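Local structure of globin domain-containing protein (Pseudomonas aeruginosa, 1TU9) at residues Tyr27-Ala32 / Leu98-Ala103. The protein binds heme in a globin fold and may bind or carry oxygen, although its function is not established. Numbering follows the deposited sequence. Where two conformers were deposited one is given.
Sequences YRHFLA and LLMAVA. With PPI (propanoic acid), chain C; HEM (protoporphyrin IX containing Fe), chain B.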
loop_
_atom_site.group_PDB
_atom_site.type_symbol
_atom_site.label_atom_id
_atom_site.label_comp_id
_atom_site.label_asym_id
_atom_site.label_seq_id
_atom_site.Cartn_x
_atom_site.Cartn_y
_atom_site.Cartn_z
ATOM N N TYR A 27 -8.405 -4.141 3.427
ATOM C CA TYR A 27 -7.970 -5.118 4.428
ATOM C C TYR A 27 -8.701 -6.438 4.303
ATOM O O TYR A 27 -8.101 -7.479 4.522
ATOM C CB TYR A 27 -8.011 -4.568 5.875
ATOM C CG TYR A 27 -6.777 -3.749 6.161
ATOM C CD1 TYR A 27 -6.833 -2.360 6.191
ATOM C CD2 TYR A 27 -5.536 -4.354 6.323
ATOM C CE1 TYR A 27 -5.698 -1.604 6.397
ATOM C CE2 TYR A 27 -4.393 -3.595 6.530
ATOM C CZ TYR A 27 -4.486 -2.217 6.565
ATOM O OH TYR A 27 -3.368 -1.441 6.745
ATOM N N ARG A 28 -9.971 -6.421 3.908
ATOM C CA ARG A 28 -10.668 -7.673 3.689
ATOM C C ARG A 28 -9.937 -8.483 2.609
ATOM O O ARG A 28 -9.694 -9.673 2.760
ATOM C CB ARG A 28 -12.132 -7.441 3.309
ATOM C CG ARG A 28 -12.891 -8.711 3.009
ATOM C CD ARG A 28 -14.385 -8.512 2.902
ATOM N NE ARG A 28 -14.765 -7.412 2.017
ATOM C CZ ARG A 28 -14.914 -7.508 0.702
ATOM N NH1 ARG A 28 -14.659 -8.641 0.070
ATOM N NH2 ARG A 28 -15.319 -6.462 0.009
ATOM N N HIS A 29 -9.582 -7.824 1.510
ATOM C CA HIS A 29 -8.902 -8.530 0.429
ATOM C C HIS A 29 -7.496 -8.989 0.850
ATOM O O HIS A 29 -7.066 -10.090 0.530
ATOM C CB HIS A 29 -8.754 -7.650 -0.802
ATOM C CG HIS A 29 -10.043 -7.136 -1.348
ATOM N ND1 HIS A 29 -11.177 -7.906 -1.464
ATOM C CD2 HIS A 29 -10.355 -5.931 -1.872
ATOM C CE1 HIS A 29 -12.139 -7.185 -2.020
ATOM N NE2 HIS A 29 -11.669 -5.981 -2.266
ATOM N N PHE A 30 -6.783 -8.112 1.542
ATOM C CA PHE A 30 -5.409 -8.382 1.947
ATOM C C PHE A 30 -5.361 -9.557 2.938
ATOM O O PHE A 30 -4.593 -10.504 2.759
ATOM C CB PHE A 30 -4.829 -7.099 2.545
ATOM C CG PHE A 30 -3.339 -7.142 2.845
ATOM C CD1 PHE A 30 -2.435 -7.828 2.049
ATOM C CD2 PHE A 30 -2.847 -6.409 3.901
ATOM C CE1 PHE A 30 -1.058 -7.810 2.344
ATOM C CE2 PHE A 30 -1.485 -6.379 4.184
ATOM C CZ PHE A 30 -0.603 -7.075 3.392
ATOM N N LEU A 31 -6.202 -9.511 3.959
ATOM C CA LEU A 31 -6.269 -10.603 4.932
ATOM C C LEU A 31 -6.667 -11.919 4.268
ATOM O O LEU A 31 -6.137 -12.976 4.611
ATOM C CB LEU A 31 -7.264 -10.278 6.043
ATOM C CG LEU A 31 -6.885 -9.134 6.962
ATOM C CD1 LEU A 31 -8.087 -8.657 7.780
ATOM C CD2 LEU A 31 -5.792 -9.593 7.841
ATOM N N ALA A 32 -7.593 -11.863 3.312
ATOM C CA ALA A 32 -8.085 -13.073 2.656
ATOM C C ALA A 32 -7.018 -13.734 1.795
ATOM O O ALA A 32 -7.105 -14.929 1.511
ATOM C CB ALA A 32 -9.296 -12.745 1.814
ATOM N N LEU A 98 -4.746 -3.841 -2.977
ATOM C CA LEU A 98 -4.931 -2.429 -3.267
ATOM C C LEU A 98 -5.583 -2.220 -4.620
ATOM O O LEU A 98 -6.545 -1.453 -4.742
ATOM C CB LEU A 98 -3.598 -1.683 -3.182
ATOM C CG LEU A 98 -3.662 -0.177 -3.469
ATOM C CD1 LEU A 98 -4.595 0.560 -2.530
ATOM C CD2 LEU A 98 -2.261 0.417 -3.390
ATOM N N LEU A 99 -5.087 -2.900 -5.636
ATOM C CA LEU A 99 -5.656 -2.762 -6.963
ATOM C C LEU A 99 -7.114 -3.205 -7.019
ATOM O O LEU A 99 -7.924 -2.590 -7.720
ATOM C CB LEU A 99 -4.798 -3.499 -7.990
ATOM C CG LEU A 99 -3.663 -2.652 -8.573
ATOM C CD1 LEU A 99 -4.259 -1.610 -9.501
ATOM C CD2 LEU A 99 -2.774 -1.947 -7.544
ATOM N N MET A 100 -7.458 -4.246 -6.273
ATOM C CA MET A 100 -8.845 -4.689 -6.203
ATOM C C MET A 100 -9.720 -3.621 -5.535
ATOM O O MET A 100 -10.806 -3.314 -6.026
ATOM C CB MET A 100 -8.931 -6.013 -5.453
ATOM C CG MET A 100 -10.158 -6.812 -5.768
ATOM S SD MET A 100 -10.107 -8.392 -4.918
ATOM C CE MET A 100 -11.774 -8.893 -5.157
ATOM N N ALA A 101 -9.241 -3.046 -4.433
ATOM C CA ALA A 101 -9.978 -1.985 -3.737
ATOM C C ALA A 101 -10.143 -0.730 -4.609
ATOM O O ALA A 101 -11.209 -0.123 -4.625
ATOM C CB ALA A 101 -9.305 -1.646 -2.433
ATOM N N VAL A 102 -9.117 -0.393 -5.378
ATOM C CA VAL A 102 -9.184 0.730 -6.299
ATOM C C VAL A 102 -10.241 0.458 -7.375
ATOM O O VAL A 102 -11.070 1.309 -7.671
ATOM C CB VAL A 102 -7.809 1.018 -6.951
ATOM C CG1 VAL A 102 -7.947 2.012 -8.091
ATOM C CG2 VAL A 102 -6.838 1.561 -5.938
ATOM N N ALA A 103 -10.239 -0.737 -7.950
ATOM C CA ALA A 103 -11.230 -1.083 -8.974
ATOM C C ALA A 103 -12.662 -0.994 -8.426
ATOM O O ALA A 103 -13.602 -0.641 -9.157
ATOM C CB ALA A 103 -10.952 -2.467 -9.529
HETATM C C1 PPI C . -0.112 -2.398 6.882
HETATM C C2 PPI C . -0.025 -2.760 5.447
HETATM C C3 PPI C . -1.406 -2.911 4.966
HETATM O O1 PPI C . 0.854 -2.244 7.559
HETATM O O2 PPI C . -1.318 -2.267 7.459
HETATM C CHA HEM B . 2.507 -1.432 10.415
HETATM C CHB HEM B . 2.489 0.847 6.031
HETATM C CHC HEM B . 3.198 -3.350 3.931
HETATM C CHD HEM B . 2.305 -5.683 8.057
HETATM C C1A HEM B . 2.528 -0.464 9.405
HETATM C C2A HEM B . 2.532 0.980 9.600
HETATM C C3A HEM B . 2.514 1.600 8.419
HETATM C C4A HEM B . 2.502 0.595 7.383
HETATM C CMA HEM B . 2.516 3.130 8.195
HETATM C CAA HEM B . 2.566 1.672 10.966
HETATM C CBA HEM B . 3.948 2.309 11.167
HETATM C CGA HEM B . 5.096 1.397 10.781
HETATM O O1A HEM B . 5.311 0.372 11.470
HETATM O O2A HEM B . 5.823 1.687 9.791
HETATM C C1B HEM B . 2.709 -0.072 5.049
HETATM C C2B HEM B . 2.845 0.141 3.615
HETATM C C3B HEM B . 3.053 -1.034 3.029
HETATM C C4B HEM B . 3.034 -2.021 4.109
HETATM C CMB HEM B . 2.738 1.513 2.907
HETATM C CAB HEM B . 3.232 -1.327 1.514
HETATM C CBB HEM B . 3.962 -0.548 0.710
HETATM C C1C HEM B . 2.936 -4.323 4.863
HETATM C C2C HEM B . 2.799 -5.704 4.527
HETATM C C3C HEM B . 2.522 -6.364 5.645
HETATM C C4C HEM B . 2.500 -5.411 6.728
HETATM C CMC HEM B . 2.952 -6.254 3.107
HETATM C CAC HEM B . 2.315 -7.881 5.723
HETATM C CBC HEM B . 1.490 -8.440 6.595
HETATM C C1D HEM B . 2.304 -4.784 9.080
HETATM C C2D HEM B . 2.107 -5.149 10.447
HETATM C C3D HEM B . 2.156 -3.853 11.215
HETATM C C4D HEM B . 2.371 -2.807 10.230
HETATM C CMD HEM B . 1.886 -6.560 11.002
HETATM C CAD HEM B . 1.950 -3.759 12.732
HETATM C CBD HEM B . 0.451 -3.921 13.037
HETATM C CGD HEM B . 0.193 -3.945 14.533
HETATM O O1D HEM B . 0.580 -4.946 15.190
HETATM O O2D HEM B . -0.387 -2.969 15.083
HETATM N NA HEM B . 2.508 -0.635 8.037
HETATM N NB HEM B . 2.842 -1.411 5.325
HETATM N NC HEM B . 2.746 -4.153 6.216
HETATM N ND HEM B . 2.459 -3.416 8.986
HETATM FE FE HEM B . 2.690 -2.370 7.256
#
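His-29 of helix 22-32 and Met-100 of helix 90-105 mark the closest backbone approach of the two segments, their CA atoms 7.7 Å apart, a spacing bridged by side chains. In the Met-100 conformer described here, the His-29 imidazole lies with one face against the thioether. Met-100 SD sits 3.6 Å from the centroid of the His-29 ring and 8° off its normal, which defines a Met-aromatic contact centred over the face. The methyl of the same conformer adds a CH-pi contact displaced toward one side of the ring, with Met-100 CE 3.6 Å from His-29 CE1. With Met-100 CG anti to the backbone N (chi1 -157°) and the chain extended beyond it, the thioether reaches across the imidazole, the two side chains crossing at about a right angle. Ala-101 adds a looser contact, its N 4.0 Å from His-29 CD2. The polar end of the imidazole is engaged as well: His-29 NE2 is hydrogen-bonded to Glu-104 one turn on from Met-100, a second tie to helix 90-105.

In globin nomenclature, the chain order, with helix 22-32 second and helix 90-105 following the axial His-79, is consistent with helices B and G, which meet here away from the heme pocket at a partly exposed position. Tyr-27 and Phe-30 look into that pocket instead. Propanoic acid O2 lies at the edge of the Tyr-27 ring, near its plane; its modelled 2.3 Å distance from Tyr-27 OH is too short for an ordinary hydrogen bond and therefore doubtful. The ligand's O1 binds the heme iron at 1.9 Å. Phe-30 CE2 lies 3.6 Å from C3 of the propanoic acid, while Phe-30 CZ approaches the heme methyl CMC at 3.7 Å.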